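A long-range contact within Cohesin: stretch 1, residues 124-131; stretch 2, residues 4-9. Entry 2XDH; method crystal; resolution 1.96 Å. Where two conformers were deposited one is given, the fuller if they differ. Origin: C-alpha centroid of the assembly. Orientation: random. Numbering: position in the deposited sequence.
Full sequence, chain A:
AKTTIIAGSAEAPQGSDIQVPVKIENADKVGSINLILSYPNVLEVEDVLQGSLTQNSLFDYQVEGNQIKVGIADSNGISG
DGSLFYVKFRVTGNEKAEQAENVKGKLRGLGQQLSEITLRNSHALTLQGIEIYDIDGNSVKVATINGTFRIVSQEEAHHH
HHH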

# COMPACT_ATOMS: atom_id res chain seq x y z
N ALA A 124 5.63 20.87 27.80
CA ALA A 124 5.52 20.22 26.50
C ALA A 124 6.64 19.23 26.31
O ALA A 124 7.78 19.49 26.71
CB ALA A 124 5.56 21.26 25.39
N LEU A 125 6.31 18.07 25.73
CA LEU A 125 7.31 17.17 25.19
C LEU A 125 7.13 17.31 23.70
O LEU A 125 6.18 16.75 23.14
CB LEU A 125 7.04 15.73 25.63
CG LEU A 125 7.26 15.54 27.15
CD1 LEU A 125 6.51 14.32 27.67
CD2 LEU A 125 8.75 15.42 27.44
N THR A 126 8.00 18.10 23.07
CA THR A 126 7.79 18.50 21.69
C THR A 126 8.59 17.67 20.69
O THR A 126 9.75 17.35 20.91
CB THR A 126 8.13 19.99 21.47
OG1 THR A 126 9.55 20.18 21.54
CG2 THR A 126 7.46 20.84 22.52
N LEU A 127 7.95 17.34 19.57
CA LEU A 127 8.60 16.64 18.47
C LEU A 127 8.87 17.65 17.36
O LEU A 127 7.96 18.35 16.91
CB LEU A 127 7.66 15.56 17.93
CG LEU A 127 7.48 14.37 18.86
CD1 LEU A 127 6.28 13.56 18.43
CD2 LEU A 127 8.75 13.50 18.90
N GLN A 128 10.11 17.73 16.89
CA GLN A 128 10.38 18.59 15.76
C GLN A 128 11.59 18.11 14.99
O GLN A 128 12.19 17.07 15.31
CB GLN A 128 10.56 20.04 16.19
CG GLN A 128 11.74 20.26 17.12
CD GLN A 128 11.36 20.16 18.58
OE1 GLN A 128 10.23 20.47 18.95
NE2 GLN A 128 12.29 19.72 19.41
N GLY A 129 11.95 18.87 13.96
CA GLY A 129 13.07 18.52 13.11
C GLY A 129 12.89 17.16 12.45
O GLY A 129 13.86 16.45 12.21
N ILE A 130 11.65 16.80 12.15
CA ILE A 130 11.42 15.43 11.65
C ILE A 130 11.90 15.23 10.21
O ILE A 130 11.67 16.08 9.34
CB ILE A 130 9.93 15.06 11.79
CG1 ILE A 130 9.59 14.88 13.27
CG2 ILE A 130 9.61 13.79 11.02
CD1 ILE A 130 8.17 15.04 13.53
N GLU A 131 12.60 14.12 9.97
CA GLU A 131 12.98 13.73 8.62
C GLU A 131 12.62 12.27 8.48
O GLU A 131 13.14 11.42 9.19
CB GLU A 131 14.48 13.94 8.43
CG GLU A 131 14.93 15.35 8.81
CD GLU A 131 16.43 15.54 8.68
OE1 GLU A 131 17.17 14.54 8.72
OE2 GLU A 131 16.88 16.70 8.54
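Stretch 2 4-9: TIIAGS

Residues 4-7 of stretch 2 form the end of an extended strand, with phi between -83° and -133° and psi between 122° and 138°; Gly 8 and Ser 9 continue as loop. This strand runs roughly antiparallel to strand 124-128, the N-to-C directions making an angle of 152°, and the axes approach to 7.4 Å. No hydrogen bond joins the stretches, so the contact is one of side-chain packing rather than sheet pairing, and it buries 288 Å² over both sides.

Along stretch 1, Ala 124 lies out of reach. Leu 125 points its CA-to-CB bond toward stretch 2 and fixes the register: its CA is 6.6 Å from the CA of Ala 7. The two side chains meet at 4.3 Å between Leu 125 CB and Ala 7 CB, while Leu 125 CD1 lies 3.4 Å from Gly 8 O. That carbonyl oxygen is buried here without a polar partner anywhere in the model.

Thr 126 points away, as strand alternation predicts, and its OG1 donates a hydrogen bond of 2.7 Å to Gln 128 OE1 within the same stretch. Leu 127 turns back toward stretch 2 and has the largest covered area, 69 Å². With chi1 m and chi2 t, it places CD1 3.7 Å from Ile 5 CG2 and 4.0 Å from Ala 7 CB. The same methyl also touches backbone, with Leu 127 CD1 3.5 Å from Ile 5 O and 3.6 Å from Ala 7 N. Ile 5 and Ala 7 both point toward stretch 1, whereas the intervening Ile 6 points away.

At Gly 129, where phi is positive (59°), the chain turns a corner. Beyond it, Ile 130 makes a looser apolar contact, its CG2 4.4 Å from Ile 5 CD1. Glu 131 makes no contact with stretch 2.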

# COMPACT_ATOMS: atom_id res chain seq x y z
N THR A 4 1.36 9.38 11.76
CA THR A 4 1.47 10.36 12.83
C THR A 4 2.47 9.90 13.85
O THR A 4 2.47 8.74 14.21
CB THR A 4 0.10 10.54 13.52
OG1 THR A 4 -0.88 10.89 12.53
CG2 THR A 4 0.17 11.63 14.59
N ILE A 5 3.30 10.82 14.32
CA ILE A 5 4.24 10.49 15.40
C ILE A 5 3.78 11.23 16.65
O ILE A 5 3.48 12.42 16.58
CB ILE A 5 5.67 10.93 15.05
CG1 ILE A 5 6.15 10.15 13.82
CG2 ILE A 5 6.61 10.64 16.24
CD1 ILE A 5 7.52 10.61 13.30
N ILE A 6 3.70 10.51 17.77
CA ILE A 6 3.06 11.04 18.98
C ILE A 6 3.93 10.85 20.21
O ILE A 6 4.29 9.73 20.55
CB ILE A 6 1.77 10.28 19.25
CG1 ILE A 6 0.82 10.40 18.05
CG2 ILE A 6 1.11 10.78 20.54
CD1 ILE A 6 -0.51 9.68 18.25
N ALA A 7 4.26 11.95 20.88
CA ALA A 7 4.97 11.85 22.16
C ALA A 7 3.94 11.60 23.26
O ALA A 7 2.90 12.25 23.32
CB ALA A 7 5.75 13.13 22.42
N GLY A 8 4.23 10.65 24.15
CA GLY A 8 3.31 10.32 25.21
C GLY A 8 3.21 11.42 26.26
O GLY A 8 4.06 12.32 26.33
N SER A 9 2.17 11.36 27.08
CA SER A 9 1.98 12.32 28.16
C SER A 9 2.09 11.60 29.50
O SER A 9 1.86 10.39 29.58
CB SER A 9 0.62 13.01 28.04
OG SER A 9 0.58 13.81 26.86